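Local atomic coordinates of NalD (PDB entry 5DAJ), a protein that represses expression of the MexAB-OprM multidrug efflux pump of Pseudomonas aeruginosa as a TetR-family regulator, probably by binding DNA, with novobiocin acting as an inducer. Residues 6-11 / 48-53; 22-27 / 105-110; 135-140 / 165-170; 171-176 / 182-187. All blocks are in the same frame, centred on the assembly; numbering follows the deposited sequence.

Interaction 1 of 4, residues 6-11 / 48-53; sequences EDSEKT and YWHFQN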
# COMPACT_ATOMS: atom_id res chain seq x y z
N GLU A 6 -16.16 29.17 -17.97
CA GLU A 6 -14.77 29.28 -17.49
C GLU A 6 -14.66 29.91 -16.08
O GLU A 6 -13.90 29.40 -15.24
CB GLU A 6 -13.93 30.08 -18.49
N ASP A 7 -15.39 31.01 -15.87
CA ASP A 7 -15.51 31.70 -14.57
C ASP A 7 -15.42 30.77 -13.37
O ASP A 7 -14.60 30.98 -12.48
CB ASP A 7 -16.84 32.46 -14.50
N SER A 8 -16.24 29.72 -13.37
CA SER A 8 -16.33 28.76 -12.26
C SER A 8 -15.27 27.65 -12.28
O SER A 8 -14.86 27.17 -11.23
CB SER A 8 -17.73 28.14 -12.23
OG SER A 8 -17.87 27.10 -13.19
N GLU A 9 -14.84 27.24 -13.48
CA GLU A 9 -13.76 26.24 -13.62
C GLU A 9 -12.45 26.72 -12.97
O GLU A 9 -11.64 25.90 -12.52
CB GLU A 9 -13.52 25.88 -15.10
CG GLU A 9 -12.69 24.63 -15.33
N LYS A 10 -12.25 28.04 -12.96
CA LYS A 10 -11.13 28.67 -12.25
C LYS A 10 -11.27 28.56 -10.73
O LYS A 10 -10.29 28.32 -10.02
CB LYS A 10 -11.04 30.15 -12.65
N THR A 11 -12.49 28.75 -10.25
CA THR A 11 -12.84 28.57 -8.83
C THR A 11 -12.68 27.11 -8.38
O THR A 11 -12.19 26.85 -7.29
CB THR A 11 -14.30 29.01 -8.54
OG1 THR A 11 -14.54 30.30 -9.11
CG2 THR A 11 -14.55 29.08 -7.04
N TYR A 48 -19.07 23.64 -1.04
CA TYR A 48 -20.26 22.78 -1.00
C TYR A 48 -21.03 22.78 -2.34
O TYR A 48 -21.48 21.73 -2.81
CB TYR A 48 -21.16 23.16 0.17
CG TYR A 48 -20.79 22.51 1.48
CD1 TYR A 48 -21.16 21.20 1.76
CD2 TYR A 48 -20.09 23.23 2.46
CE1 TYR A 48 -20.83 20.61 2.97
CE2 TYR A 48 -19.76 22.65 3.67
CZ TYR A 48 -20.14 21.34 3.93
OH TYR A 48 -19.83 20.78 5.15
N TRP A 49 -21.09 23.93 -2.98
CA TRP A 49 -21.74 24.12 -4.25
C TRP A 49 -21.10 23.35 -5.40
O TRP A 49 -21.76 22.74 -6.19
CB TRP A 49 -21.74 25.60 -4.55
CG TRP A 49 -22.50 25.97 -5.73
CD1 TRP A 49 -22.02 26.41 -6.88
CD2 TRP A 49 -23.92 25.95 -5.88
NE1 TRP A 49 -23.01 26.65 -7.76
CE2 TRP A 49 -24.20 26.37 -7.16
CE3 TRP A 49 -24.97 25.59 -5.05
CZ2 TRP A 49 -25.47 26.45 -7.64
CZ3 TRP A 49 -26.22 25.68 -5.53
CH2 TRP A 49 -26.47 26.10 -6.82
N HIS A 50 -19.78 23.41 -5.48
CA HIS A 50 -19.01 22.72 -6.53
C HIS A 50 -18.74 21.24 -6.29
O HIS A 50 -18.62 20.46 -7.25
CB HIS A 50 -17.67 23.43 -6.75
CG HIS A 50 -17.84 24.76 -7.42
ND1 HIS A 50 -18.39 24.87 -8.67
CD2 HIS A 50 -17.56 26.01 -7.01
CE1 HIS A 50 -18.42 26.14 -9.02
NE2 HIS A 50 -17.93 26.86 -8.03
N PHE A 51 -18.60 20.86 -5.02
CA PHE A 51 -18.13 19.50 -4.67
C PHE A 51 -19.02 18.69 -3.74
O PHE A 51 -18.72 17.54 -3.48
CB PHE A 51 -16.71 19.58 -4.11
CG PHE A 51 -15.71 20.09 -5.11
CD1 PHE A 51 -15.29 19.27 -6.17
CD2 PHE A 51 -15.19 21.37 -5.01
CE1 PHE A 51 -14.37 19.72 -7.09
CE2 PHE A 51 -14.27 21.83 -5.94
CZ PHE A 51 -13.86 21.00 -6.98
N GLN A 52 -20.10 19.29 -3.23
CA GLN A 52 -21.11 18.61 -2.38
C GLN A 52 -20.61 18.14 -1.02
O GLN A 52 -21.10 18.59 0.02
CB GLN A 52 -21.78 17.46 -3.12
CG GLN A 52 -22.64 17.90 -4.30
CD GLN A 52 -21.86 17.88 -5.60
OE1 GLN A 52 -21.52 16.80 -6.11
NE2 GLN A 52 -21.57 19.06 -6.14
N ASN A 53 -19.65 17.23 -1.03
CA ASN A 53 -19.06 16.71 0.20
C ASN A 53 -17.57 16.44 0.04
O ASN A 53 -17.04 16.45 -1.08
CB ASN A 53 -19.80 15.45 0.62
CG ASN A 53 -19.73 14.35 -0.43
OD1 ASN A 53 -18.68 13.76 -0.64
ND2 ASN A 53 -20.85 14.05 -1.07

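Interaction 2 of 4, residues 22-27 / 105-110; sequences LFLEKG and KRRILT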
# COMPACT_ATOMS: atom_id res chain seq x y z
N LEU A 22 -3.55 21.37 1.76
CA LEU A 22 -4.03 21.12 3.13
C LEU A 22 -4.03 19.64 3.51
O LEU A 22 -3.51 19.27 4.56
CB LEU A 22 -5.43 21.71 3.38
CG LEU A 22 -5.42 23.12 3.96
CD1 LEU A 22 -5.31 24.16 2.86
CD2 LEU A 22 -6.68 23.36 4.78
N PHE A 23 -4.63 18.81 2.65
CA PHE A 23 -4.63 17.35 2.84
C PHE A 23 -3.21 16.84 3.04
O PHE A 23 -2.95 16.05 3.95
CB PHE A 23 -5.23 16.61 1.64
CG PHE A 23 -6.72 16.75 1.48
CD1 PHE A 23 -7.55 17.19 2.52
CD2 PHE A 23 -7.31 16.40 0.28
CE1 PHE A 23 -8.91 17.29 2.34
CE2 PHE A 23 -8.68 16.50 0.09
CZ PHE A 23 -9.48 16.95 1.13
N LEU A 24 -2.31 17.33 2.20
CA LEU A 24 -0.91 16.92 2.22
C LEU A 24 -0.20 17.28 3.53
O LEU A 24 0.59 16.50 4.06
CB LEU A 24 -0.18 17.54 1.02
CG LEU A 24 1.21 17.03 0.68
CD1 LEU A 24 1.20 15.54 0.38
CD2 LEU A 24 1.74 17.80 -0.52
N GLU A 25 -0.52 18.44 4.08
CA GLU A 25 0.11 18.93 5.31
C GLU A 25 -0.58 18.43 6.59
O GLU A 25 0.08 18.06 7.56
CB GLU A 25 0.17 20.46 5.27
CG GLU A 25 1.09 21.04 6.33
N LYS A 26 -1.91 18.47 6.60
CA LYS A 26 -2.71 18.18 7.81
C LYS A 26 -3.30 16.77 7.86
O LYS A 26 -3.63 16.27 8.94
CB LYS A 26 -3.85 19.19 7.93
CG LYS A 26 -3.42 20.60 8.30
CD LYS A 26 -4.41 21.66 7.81
CE LYS A 26 -5.85 21.43 8.28
NZ LYS A 26 -6.01 21.56 9.75
N GLY A 27 -3.46 16.16 6.70
CA GLY A 27 -4.25 14.93 6.57
C GLY A 27 -5.68 15.26 6.21
O GLY A 27 -6.14 16.38 6.45
N LYS A 105 1.09 14.44 -9.49
CA LYS A 105 0.80 13.01 -9.28
C LYS A 105 1.37 12.53 -7.95
O LYS A 105 0.69 11.88 -7.17
CB LYS A 105 1.38 12.15 -10.42
CG LYS A 105 0.79 10.74 -10.55
CD LYS A 105 1.64 9.87 -11.49
CE LYS A 105 0.83 8.96 -12.40
NZ LYS A 105 0.53 7.64 -11.78
N ARG A 106 2.64 12.85 -7.73
CA ARG A 106 3.34 12.46 -6.51
C ARG A 106 2.59 13.00 -5.28
O ARG A 106 2.28 12.23 -4.38
CB ARG A 106 4.79 12.96 -6.51
CG ARG A 106 5.64 12.46 -5.35
CD ARG A 106 6.92 13.26 -5.21
NE ARG A 106 7.53 13.56 -6.52
CZ ARG A 106 7.89 14.77 -6.96
NH1 ARG A 106 7.78 15.86 -6.20
NH2 ARG A 106 8.41 14.89 -8.18
N ARG A 107 2.29 14.29 -5.29
CA ARG A 107 1.59 14.95 -4.18
C ARG A 107 0.23 14.30 -3.86
O ARG A 107 -0.04 13.93 -2.71
CB ARG A 107 1.41 16.45 -4.44
CG ARG A 107 2.71 17.25 -4.41
CD ARG A 107 2.54 18.68 -4.92
NE ARG A 107 1.49 19.43 -4.22
CZ ARG A 107 1.64 20.12 -3.09
NH1 ARG A 107 2.82 20.22 -2.47
NH2 ARG A 107 0.59 20.73 -2.55
N ILE A 108 -0.58 14.12 -4.89
CA ILE A 108 -1.93 13.56 -4.73
C ILE A 108 -1.90 12.09 -4.30
O ILE A 108 -2.70 11.68 -3.46
CB ILE A 108 -2.76 13.74 -6.02
CG1 ILE A 108 -3.13 15.22 -6.19
CG2 ILE A 108 -4.04 12.90 -5.97
CD1 ILE A 108 -3.69 15.58 -7.55
N LEU A 109 -0.99 11.30 -4.87
CA LEU A 109 -0.87 9.89 -4.48
C LEU A 109 -0.31 9.72 -3.07
O LEU A 109 -0.70 8.78 -2.37
CB LEU A 109 -0.03 9.08 -5.47
CG LEU A 109 -0.69 8.83 -6.82
CD1 LEU A 109 0.28 8.05 -7.68
CD2 LEU A 109 -1.99 8.07 -6.72
N THR A 110 0.56 10.64 -2.64
CA THR A 110 1.04 10.64 -1.25
C THR A 110 -0.15 10.90 -0.33
O THR A 110 -0.25 10.31 0.74
CB THR A 110 2.16 11.74 -0.98
OG1 THR A 110 3.25 11.60 -1.89
CG2 THR A 110 2.77 11.74 0.41

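Interaction 3 of 4, residues 135-140 / 165-170; sequences MFIELC and ALHALI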
# COMPACT_ATOMS: atom_id res chain seq x y z
N MSE A 135 -10.86 -2.41 -12.44
CA MSE A 135 -10.85 -2.30 -13.89
C MSE A 135 -9.49 -2.59 -14.46
O MSE A 135 -9.38 -3.38 -15.40
CB MSE A 135 -11.32 -0.90 -14.24
CG MSE A 135 -11.40 -0.70 -15.73
SE MSE A 135 -11.53 1.19 -16.28
CE MSE A 135 -13.48 1.54 -15.84
N PHE A 136 -8.46 -1.95 -13.92
CA PHE A 136 -7.08 -2.23 -14.35
C PHE A 136 -6.76 -3.73 -14.26
O PHE A 136 -6.17 -4.32 -15.18
CB PHE A 136 -6.07 -1.44 -13.51
CG PHE A 136 -4.64 -1.79 -13.81
CD1 PHE A 136 -3.98 -1.22 -14.89
CD2 PHE A 136 -3.95 -2.73 -13.04
CE1 PHE A 136 -2.67 -1.55 -15.19
CE2 PHE A 136 -2.64 -3.08 -13.34
CZ PHE A 136 -2.00 -2.49 -14.42
N ILE A 137 -7.15 -4.34 -13.15
CA ILE A 137 -6.95 -5.78 -12.94
C ILE A 137 -7.69 -6.62 -13.98
O ILE A 137 -7.14 -7.59 -14.51
CB ILE A 137 -7.36 -6.19 -11.51
CG1 ILE A 137 -6.30 -5.66 -10.53
CG2 ILE A 137 -7.50 -7.70 -11.38
CD1 ILE A 137 -6.57 -5.93 -9.07
N GLU A 138 -8.94 -6.24 -14.26
CA GLU A 138 -9.75 -6.96 -15.27
C GLU A 138 -9.17 -6.86 -16.68
O GLU A 138 -9.22 -7.82 -17.44
CB GLU A 138 -11.21 -6.48 -15.23
CG GLU A 138 -12.05 -7.23 -14.21
CD GLU A 138 -13.39 -6.57 -13.93
OE1 GLU A 138 -13.90 -5.85 -14.82
OE2 GLU A 138 -13.92 -6.80 -12.81
N LEU A 139 -8.62 -5.70 -17.00
CA LEU A 139 -7.92 -5.48 -18.28
C LEU A 139 -6.70 -6.38 -18.44
O LEU A 139 -6.53 -7.03 -19.47
CB LEU A 139 -7.51 -4.02 -18.45
CG LEU A 139 -8.26 -3.15 -19.47
CD1 LEU A 139 -9.78 -3.23 -19.32
CD2 LEU A 139 -7.82 -1.70 -19.35
N CYS A 140 -5.85 -6.39 -17.41
CA CYS A 140 -4.67 -7.26 -17.40
C CYS A 140 -5.04 -8.73 -17.50
O CYS A 140 -4.47 -9.48 -18.28
CB CYS A 140 -3.83 -7.04 -16.15
SG CYS A 140 -3.00 -5.45 -16.16
N ALA A 165 -0.90 -10.50 -9.06
CA ALA A 165 0.51 -10.45 -8.67
C ALA A 165 1.15 -9.17 -9.19
O ALA A 165 1.80 -8.45 -8.44
CB ALA A 165 1.26 -11.67 -9.19
N LEU A 166 0.91 -8.89 -10.47
CA LEU A 166 1.47 -7.70 -11.11
C LEU A 166 0.99 -6.42 -10.45
O LEU A 166 1.79 -5.57 -10.09
CB LEU A 166 1.14 -7.63 -12.61
CG LEU A 166 1.65 -6.38 -13.35
CD1 LEU A 166 3.15 -6.18 -13.19
CD2 LEU A 166 1.30 -6.46 -14.81
N HIS A 167 -0.32 -6.29 -10.29
CA HIS A 167 -0.89 -5.08 -9.70
C HIS A 167 -0.38 -4.85 -8.28
O HIS A 167 -0.08 -3.70 -7.91
CB HIS A 167 -2.41 -5.11 -9.66
CG HIS A 167 -3.00 -3.88 -9.04
ND1 HIS A 167 -3.39 -3.83 -7.72
CD2 HIS A 167 -3.17 -2.63 -9.53
CE1 HIS A 167 -3.81 -2.62 -7.44
NE2 HIS A 167 -3.69 -1.87 -8.52
N ALA A 168 -0.32 -5.91 -7.49
CA ALA A 168 0.20 -5.84 -6.13
C ALA A 168 1.63 -5.29 -6.12
O ALA A 168 1.95 -4.42 -5.31
CB ALA A 168 0.16 -7.20 -5.46
N LEU A 169 2.47 -5.76 -7.04
CA LEU A 169 3.84 -5.25 -7.15
C LEU A 169 3.88 -3.75 -7.45
O LEU A 169 4.58 -3.01 -6.77
CB LEU A 169 4.63 -5.99 -8.22
CG LEU A 169 6.05 -5.44 -8.47
CD1 LEU A 169 6.90 -5.53 -7.22
CD2 LEU A 169 6.71 -6.19 -9.60
N ILE A 170 3.11 -3.32 -8.45
CA ILE A 170 3.04 -1.88 -8.80
C ILE A 170 2.57 -1.05 -7.61
O ILE A 170 3.18 -0.04 -7.27
CB ILE A 170 2.08 -1.58 -9.98
CG1 ILE A 170 2.41 -2.41 -11.21
CG2 ILE A 170 2.13 -0.10 -10.34
CD1 ILE A 170 3.87 -2.35 -11.65

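Interaction 4 of 4, residues 171-176 / 182-187; sequences LGLFND and RLFDPD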
# COMPACT_ATOMS: atom_id res chain seq x y z
N LEU A 171 1.48 -1.50 -6.99
CA LEU A 171 0.91 -0.81 -5.84
C LEU A 171 1.91 -0.71 -4.70
O LEU A 171 2.04 0.33 -4.07
CB LEU A 171 -0.34 -1.54 -5.35
CG LEU A 171 -1.03 -0.99 -4.11
CD1 LEU A 171 -1.53 0.43 -4.34
CD2 LEU A 171 -2.18 -1.89 -3.72
N GLY A 172 2.61 -1.82 -4.45
CA GLY A 172 3.61 -1.89 -3.40
C GLY A 172 4.79 -0.96 -3.62
O GLY A 172 5.25 -0.30 -2.69
N LEU A 173 5.26 -0.89 -4.86
CA LEU A 173 6.35 0.02 -5.22
C LEU A 173 5.97 1.48 -4.97
O LEU A 173 6.75 2.24 -4.40
CB LEU A 173 6.75 -0.16 -6.69
CG LEU A 173 7.46 -1.47 -7.02
CD1 LEU A 173 7.59 -1.60 -8.52
CD2 LEU A 173 8.83 -1.54 -6.37
N PHE A 174 4.77 1.85 -5.42
CA PHE A 174 4.20 3.19 -5.16
C PHE A 174 4.15 3.45 -3.66
O PHE A 174 4.61 4.47 -3.18
CB PHE A 174 2.79 3.32 -5.74
CG PHE A 174 2.76 3.73 -7.19
CD1 PHE A 174 3.47 3.03 -8.13
CD2 PHE A 174 1.98 4.80 -7.60
CE1 PHE A 174 3.44 3.41 -9.46
CE2 PHE A 174 1.93 5.19 -8.93
CZ PHE A 174 2.66 4.49 -9.87
N ASN A 175 3.61 2.49 -2.93
CA ASN A 175 3.43 2.62 -1.48
C ASN A 175 4.76 2.77 -0.75
O ASN A 175 4.93 3.69 0.06
CB ASN A 175 2.68 1.42 -0.91
CG ASN A 175 1.79 1.79 0.24
OD1 ASN A 175 2.23 1.79 1.39
ND2 ASN A 175 0.54 2.11 -0.06
N ASP A 176 5.69 1.86 -1.03
CA ASP A 176 7.04 1.89 -0.44
C ASP A 176 7.74 3.20 -0.73
O ASP A 176 8.24 3.85 0.19
CB ASP A 176 7.92 0.72 -0.95
CG ASP A 176 8.01 -0.44 0.03
OD1 ASP A 176 7.69 -0.28 1.22
OD2 ASP A 176 8.43 -1.54 -0.39
N ARG A 182 13.92 7.26 -0.20
CA ARG A 182 15.31 6.80 -0.19
C ARG A 182 15.47 5.35 -0.68
O ARG A 182 16.57 4.94 -1.04
CB ARG A 182 15.91 6.87 1.21
CG ARG A 182 15.86 8.22 1.92
CD ARG A 182 16.22 8.03 3.40
NE ARG A 182 15.14 7.39 4.17
CZ ARG A 182 15.30 6.61 5.24
NH1 ARG A 182 16.51 6.31 5.71
NH2 ARG A 182 14.23 6.10 5.85
N LEU A 183 14.38 4.58 -0.67
CA LEU A 183 14.43 3.13 -0.98
C LEU A 183 14.98 2.83 -2.35
O LEU A 183 15.80 1.92 -2.50
CB LEU A 183 13.05 2.48 -0.86
CG LEU A 183 12.62 2.07 0.54
CD1 LEU A 183 11.18 1.57 0.49
CD2 LEU A 183 13.53 1.01 1.13
N PHE A 184 14.53 3.58 -3.34
CA PHE A 184 15.03 3.42 -4.69
C PHE A 184 14.80 4.65 -5.55
O PHE A 184 14.12 5.58 -5.15
CB PHE A 184 14.43 2.16 -5.36
CG PHE A 184 12.94 2.20 -5.55
CD1 PHE A 184 12.38 2.83 -6.65
CD2 PHE A 184 12.11 1.57 -4.65
CE1 PHE A 184 11.00 2.86 -6.84
CE2 PHE A 184 10.73 1.60 -4.83
CZ PHE A 184 10.18 2.24 -5.92
N ASP A 185 15.41 4.62 -6.73
CA ASP A 185 15.28 5.67 -7.72
C ASP A 185 14.29 5.24 -8.81
O ASP A 185 14.61 4.37 -9.62
CB ASP A 185 16.65 5.96 -8.35
CG ASP A 185 16.57 6.97 -9.46
OD1 ASP A 185 15.84 7.97 -9.32
OD2 ASP A 185 17.26 6.77 -10.49
N PRO A 186 13.08 5.83 -8.82
CA PRO A 186 12.08 5.48 -9.84
C PRO A 186 12.56 5.55 -11.28
O PRO A 186 12.11 4.79 -12.12
CB PRO A 186 10.97 6.51 -9.61
CG PRO A 186 11.08 6.84 -8.16
CD PRO A 186 12.55 6.82 -7.87
N ASP A 187 13.48 6.47 -11.57
CA ASP A 187 14.03 6.60 -12.92
C ASP A 187 14.83 5.35 -13.33
O ASP A 187 14.43 4.62 -14.23
CB ASP A 187 14.89 7.87 -13.03
CG ASP A 187 15.40 8.13 -14.45
OD1 ASP A 187 14.88 7.54 -15.42
OD2 ASP A 187 16.32 8.96 -14.59

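Interaction 1 of 4, residues 6-11 / 48-53
The predicted helix-turn-helix of this TetR-type DNA-binding domain is touched here at its far end: His50, in the last turn of the recognition helix 44-51, reaches across to Ser8 and Thr11 at the start of helix 6-26. The backbones stay well apart, with Ser8 CA 8.7 Å from His50 CA, and the imidazole does the bridging. Its CG is anti to its own carbonyl carbon (chi1 -71°), which sends the ring out to the opposing helix. There CE1 meets Ser8 CB at 3.8 Å, while NE2 lies 4.2 Å from the methyl CG2 of Thr11. Both carbons approach the ring obliquely, and the Thr11 and His50 side chains cross at about a right angle. OG1 of Thr11 is turned to its own helix, with a weak hydrogen bond to Asp7 O, and the methyl is the branch that meets the ring. On one face of the imidazole, Trp49 CD1 of the same segment lies over the ring centre. The contact is thus light van der Waals packing at the surface. His50 also rests on Arg12 of helix 6-26, and deeper in, its neighbour Phe51 is buried against Ile15 and Leu16 of that helix and Leu57 and Glu60 of helix 54-63.

Interaction 2 of 4, residues 22-27 / 105-110
Leu24 and Arg107 bring the last turn of helix 6-26 against the first half of helix 103-114, their CA atoms 7.1 Å apart, with no hydrogen bond crossing between the two segments. Leu24 carries the contact with both methyls. CG anti to the backbone N (chi1 -168°) carries them toward helix 103-114, each to a different set of atoms. CD2 lies over one face of the Arg107 guanidinium, 3.2 Å above the plane and displaced toward the rim, with CZ 3.5 Å away; the same methyl also touches the aliphatic CG of the arginine. CD1 turns the other way, sitting 3.7 Å from Arg107 O and 4.1 Å from the methyl CG2 of Thr110. In TetR-family repressors this is the seam where the first helix of the DNA-binding domain meets the ligand-binding domain, a place through which an inducer's effect is commonly thought to pass to the DNA-reading end. Arg107 bends at chi3 (55°), which curls its planar end back toward helix 6-26, where NE forms a salt bridge with Glu20, one turn before Leu24. That bridge would hold the guanidinium beneath the leucine methyl. With OG1 hydrogen-bonded to Arg106 O at 2.7 Å, from above the carbonyl plane and sharing that acceptor with Thr110 N, it is the methyl side of Thr110 that meets Leu24. Beyond the two segments, Leu24 O accepts a hydrogen bond from Arg115 NH1, and Lys26 O is hydrogen-bonded to Thr119 OG1 of the second subunit.

Interaction 3 of 4, residues 135-140 / 165-170
His167 stands between Phe136 and Ile137, the CD2 corner of its ring touching Phe136, and CB with the CG-ND1 side of the ring touching Ile137. CD2 is 3.6 Å from CD2 of Phe136, and CE2 of the phenyl group lies at the edge of the imidazole in its plane. The two rings are neither stacked nor perpendicular: their planes meet at 49° with centroids 5.7 Å apart. Ile137 comes in at about a right angle, CG1 4.0 Å from His167 CB and CD1 4.0 Å from ND1. The backbones are close here, 6.9 Å between the CA atoms of Ile137 and His167. Both aromatic side chains have CG anti to the backbone N (chi1 174° in Phe136, 179° in His167), and each thereby extends toward the opposite helix. Behind this shell, Cys140 SG lies over one face of the Phe136 ring, offset toward its rim, and Phe136 also packs on Leu72 of helix 69-76. The polar end of His167 is settled from outside: ND1 is hydrogen-bonded to Asp176 of the second subunit, which would help fix the ring's rotation and may favour a protonated imidazole. Ile137, too, meets the partner chain, at its Leu183. Helix 159-179 therefore works in two directions, packing on helix 123-145 within its own chain and facing the other subunit, as is usual for a helix of the dimerisation bundle in the C-terminal domain of TetR-family regulators.

Interaction 4 of 4, residues 171-176 / 182-187
Near the end of helix 159-179 the chain turns back, so that Leu183 passes 7.5 Å from Asp176, CA to CA, while Pro186 at the start of the next helix lies 9.2 Å from Leu173, again CA to CA. Between them Leu183 and Phe184 drop their side chains onto the helix. Phe184 has CG wedged between its backbone N and carbonyl carbon (chi1 63°), which swings the ring against Leu173. Its far end meets that residue in two ways: CE2 is 4.0 Å from the methyl CD2 of Leu173, and CZ is 3.8 Å from Leu173 O, which sits at the ring's edge, near its plane. The ring and the leucine side chain cross at about a right angle. One turn further along the helix, the methyl CD1 of Leu183 lies against the stem of Asp176, 3.7 Å from CB and equally far from Asp176 O. The carboxylate itself is engaged elsewhere: OD1 forms a salt bridge with Arg179 and OD2 also has a partner across the subunit boundary, which probably helps the buried acid keep its charge. Leu183 O likewise accepts a hydrogen bond from Arg164 of the second subunit, and the Phe184 ring meets Trp177 with planes at about 45°. Asp185 is the N-cap of helix 186-201. The turn joins helices 159-179 and 186-201 into a helical hairpin, consistent with the four-helix dimer interface common in TetR-family proteins.

Interaction 1 and interaction 2 share helix 6-26 but use opposite ends of it, both at the surface: the first stays inside the DNA-binding domain, whereas the second ties that domain to the ligand-binding one. Interactions 3 and 4 lie on successive parts of helix 159-179, about 34 Å from interaction 1 between centres; interaction 4 is fully buried and interaction 3 partly so. The two are tied together across the subunit boundary, the histidine of interaction 3 pairing with the aspartate of interaction 4 on the other chain. Interaction 2 touches interaction 4 through Leu109 and Phe174. All four are dispersive across their own segments; salt bridges and intersubunit hydrogen bonds around 2, 3 and 4 involve outside residues.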